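Local coordinates for hypothetical exported protein (Streptococcus pyogenes, PDB 3PSQ) that is a class B sortase involved in pilus assembly, probably acting as a cysteine transpeptidase that joins proteins through an acyl-thioester intermediate, at residues A[28-36]-A[61-69]. Numbering follows the deposited sequence.
Sequences DLLAINSDV and INKSVEGEY. With ZN (zinc ion), chain P.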
loop_
_atom_site.group_PDB
_atom_site.type_symbol
_atom_site.label_atom_id
_atom_site.label_comp_id
_atom_site.label_asym_id
_atom_site.label_seq_id
_atom_site.Cartn_x
_atom_site.Cartn_y
_atom_site.Cartn_z
ATOM N N ASP A 28 4.547 -0.429 21.434
ATOM C CA ASP A 28 3.377 -0.782 22.226
ATOM C C ASP A 28 2.319 -1.505 21.410
ATOM O O ASP A 28 1.774 -2.484 21.867
ATOM C CB ASP A 28 2.754 0.459 22.851
ATOM C CG ASP A 28 3.433 0.869 24.133
ATOM O OD1 ASP A 28 4.418 0.213 24.542
ATOM O OD2 ASP A 28 2.967 1.874 24.735
ATOM N N LEU A 29 2.012 -1.015 20.213
ATOM C CA LEU A 29 1.108 -1.740 19.326
ATOM C C LEU A 29 1.604 -3.130 19.052
ATOM O O LEU A 29 0.836 -4.091 19.086
ATOM C CB LEU A 29 0.865 -0.994 18.004
ATOM C CG LEU A 29 0.054 0.258 18.250
ATOM C CD1 LEU A 29 -0.143 1.091 17.023
ATOM C CD2 LEU A 29 -1.279 -0.145 18.883
ATOM N N LEU A 30 2.900 -3.245 18.800
ATOM C CA LEU A 30 3.511 -4.524 18.489
ATOM C C LEU A 30 3.304 -5.481 19.633
ATOM O O LEU A 30 3.107 -6.680 19.427
ATOM C CB LEU A 30 5.002 -4.342 18.234
ATOM C CG LEU A 30 5.351 -3.840 16.833
ATOM C CD1 LEU A 30 6.799 -3.334 16.724
ATOM C CD2 LEU A 30 5.053 -4.924 15.826
ATOM N N ALA A 31 3.341 -4.935 20.840
ATOM C CA ALA A 31 3.233 -5.701 22.075
ATOM C C ALA A 31 1.789 -6.146 22.343
ATOM O O ALA A 31 1.538 -7.105 23.081
ATOM C CB ALA A 31 3.720 -4.839 23.226
ATOM N N ILE A 32 0.852 -5.424 21.739
ATOM C CA ILE A 32 -0.589 -5.531 22.026
ATOM C C ILE A 32 -1.283 -6.467 21.026
ATOM O O ILE A 32 -2.224 -7.164 21.375
ATOM C CB ILE A 32 -1.204 -4.082 22.023
ATOM C CG1 ILE A 32 -0.871 -3.405 23.345
ATOM C CG2 ILE A 32 -2.693 -4.036 21.805
ATOM C CD1 ILE A 32 -0.943 -4.401 24.480
ATOM N N ASN A 33 -0.802 -6.481 19.790
ATOM C CA ASN A 33 -1.451 -7.226 18.736
ATOM C C ASN A 33 -0.363 -7.746 17.811
ATOM O O ASN A 33 0.228 -6.997 17.022
ATOM C CB ASN A 33 -2.443 -6.287 18.007
ATOM C CG ASN A 33 -3.158 -6.946 16.809
ATOM O OD1 ASN A 33 -3.097 -8.154 16.606
ATOM N ND2 ASN A 33 -3.814 -6.133 16.013
ATOM N N SER A 34 -0.122 -9.049 17.880
ATOM C CA SER A 34 0.878 -9.683 17.017
ATOM C C SER A 34 0.595 -9.539 15.508
ATOM O O SER A 34 1.502 -9.782 14.687
ATOM C CB SER A 34 1.050 -11.148 17.394
ATOM O OG SER A 34 -0.148 -11.873 17.122
ATOM N N ASP A 35 -0.631 -9.140 15.132
ATOM C CA ASP A 35 -0.904 -8.757 13.725
ATOM C C ASP A 35 -0.168 -7.479 13.269
ATOM O O ASP A 35 0.053 -7.284 12.074
ATOM C CB ASP A 35 -2.403 -8.533 13.499
ATOM C CG ASP A 35 -3.210 -9.821 13.430
ATOM O OD1 ASP A 35 -2.655 -10.909 13.654
ATOM O OD2 ASP A 35 -4.423 -9.732 13.143
ATOM N N VAL A 36 0.155 -6.586 14.209
ATOM C CA VAL A 36 0.909 -5.364 13.899
ATOM C C VAL A 36 2.309 -5.746 13.363
ATOM O O VAL A 36 3.006 -6.534 13.986
ATOM C CB VAL A 36 0.994 -4.401 15.121
ATOM C CG1 VAL A 36 1.877 -3.178 14.803
ATOM C CG2 VAL A 36 -0.446 -3.932 15.584
ATOM N N ILE A 61 -11.791 -4.843 8.250
ATOM C CA ILE A 61 -12.909 -3.932 7.930
ATOM C C ILE A 61 -13.457 -3.196 9.170
ATOM O O ILE A 61 -13.654 -2.006 9.122
ATOM C CB ILE A 61 -14.092 -4.672 7.239
ATOM C CG1 ILE A 61 -13.686 -5.214 5.863
ATOM C CG2 ILE A 61 -15.340 -3.777 7.161
ATOM C CD1 ILE A 61 -14.628 -6.278 5.337
ATOM N N ASN A 62 -13.642 -3.888 10.289
ATOM C CA ASN A 62 -14.250 -3.308 11.493
ATOM C C ASN A 62 -13.397 -3.654 12.733
ATOM O O ASN A 62 -13.903 -3.935 13.844
ATOM C CB ASN A 62 -15.683 -3.869 11.689
ATOM C CG ASN A 62 -16.729 -3.160 10.829
ATOM O OD1 ASN A 62 -17.391 -3.786 9.991
ATOM N ND2 ASN A 62 -16.891 -1.850 11.034
ATOM N N LYS A 63 -12.088 -3.632 12.537
ATOM C CA LYS A 63 -11.158 -3.910 13.618
ATOM C C LYS A 63 -10.027 -2.885 13.631
ATOM O O LYS A 63 -9.471 -2.548 12.588
ATOM C CB LYS A 63 -10.606 -5.322 13.434
ATOM C CG LYS A 63 -9.810 -5.857 14.603
ATOM C CD LYS A 63 -9.600 -7.320 14.249
ATOM C CE LYS A 63 -8.834 -8.073 15.268
ATOM N NZ LYS A 63 -8.562 -9.439 14.696
ATOM N N SER A 64 -9.660 -2.412 14.811
ATOM C CA SER A 64 -8.570 -1.430 14.953
ATOM C C SER A 64 -7.199 -2.098 15.062
ATOM O O SER A 64 -7.092 -3.299 15.328
ATOM C CB SER A 64 -8.790 -0.641 16.240
ATOM O OG SER A 64 -8.649 -1.532 17.329
ATOM N N VAL A 65 -6.143 -1.305 14.926
ATOM C CA VAL A 65 -4.788 -1.809 15.126
ATOM C C VAL A 65 -4.594 -2.424 16.499
ATOM O O VAL A 65 -3.802 -3.346 16.638
ATOM C CB VAL A 65 -3.693 -0.766 14.808
ATOM C CG1 VAL A 65 -3.763 -0.408 13.366
ATOM C CG2 VAL A 65 -3.836 0.513 15.669
ATOM N N GLU A 66 -5.336 -1.971 17.506
ATOM C CA GLU A 66 -5.207 -2.581 18.834
ATOM C C GLU A 66 -5.910 -3.933 18.890
ATOM O O GLU A 66 -5.728 -4.663 19.847
ATOM C CB GLU A 66 -5.774 -1.691 19.966
ATOM C CG GLU A 66 -5.079 -0.377 20.198
ATOM C CD GLU A 66 -5.622 0.722 19.285
ATOM O OE1 GLU A 66 -6.527 0.465 18.469
ATOM O OE2 GLU A 66 -5.136 1.868 19.374
ATOM N N GLY A 67 -6.713 -4.271 17.884
ATOM C CA GLY A 67 -7.383 -5.560 17.866
ATOM C C GLY A 67 -8.806 -5.550 18.388
ATOM O O GLY A 67 -9.361 -6.609 18.719
ATOM N N GLU A 68 -9.419 -4.364 18.476
ATOM C CA GLU A 68 -10.780 -4.298 18.972
ATOM C C GLU A 68 -11.735 -3.875 17.885
ATOM O O GLU A 68 -11.330 -3.438 16.799
ATOM C CB GLU A 68 -10.892 -3.309 20.141
ATOM C CG GLU A 68 -10.272 -3.796 21.452
ATOM C CD GLU A 68 -10.597 -2.860 22.602
ATOM O OE1 GLU A 68 -10.524 -1.625 22.395
ATOM O OE2 GLU A 68 -10.950 -3.344 23.713
ATOM N N TYR A 69 -13.015 -3.955 18.204
ATOM C CA TYR A 69 -14.018 -3.509 17.292
ATOM C C TYR A 69 -13.765 -2.048 16.933
ATOM O O TYR A 69 -13.377 -1.263 17.779
ATOM C CB TYR A 69 -15.430 -3.694 17.881
ATOM C CG TYR A 69 -16.471 -3.094 16.987
ATOM C CD1 TYR A 69 -16.850 -3.738 15.825
ATOM C CD2 TYR A 69 -17.028 -1.849 17.261
ATOM C CE1 TYR A 69 -17.782 -3.200 14.968
ATOM C CE2 TYR A 69 -17.966 -1.287 16.384
ATOM C CZ TYR A 69 -18.332 -1.980 15.247
ATOM O OH TYR A 69 -19.232 -1.442 14.362
HETATM ZN ZN ZN P . -5.623 -11.352 13.154
HETATM O O HOH W 1 -5.660 -11.691 15.169
#
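Leu29 lays its two methyls over Val65 and the bent chain of Glu66: CD1 lies 4.0 Å from Val65 CG2, and CD2 meets Glu66 CG, the side chains crossing at a slant. Beside it Ile32 turns CG2, not its longer branch, onto the carbonyl oxygen of Glu66. Where the helix gives out, Asn33 makes the polar link. With CG anti to the backbone N (chi1 177°), its ND2 reaches Val65 O at 2.9 Å in a nearly straight bond (177° at the hydrogen); the acceptor lies in the amide plane, although the donor sits above the carbonyl plane of Val65. OD1 accepts from Asp35 N at 3.0 Å, the donor above its carbonyl plane, so both ends of the amide are engaged, which sets which way round it lies. Val36 CG2 packs on the same Val65 O at 3.6 Å. Asp35 OD2 binds zinc at 2.0 Å, with a water, Glu55 and Glu59 as further ligands; Tyr60 OH bonds both OD2 and Asn33 ND2, bridging amide and zinc ligand. Extended Lys63 brings NZ to 4.4 Å from OD2, but hydrogen-bonds Glu59. An Asx turn thus shapes the exit of helix 22-32, and the ND2 bond joins it to the sortase-fold loop between strands 48-53 and 76-77, beside a zinc site.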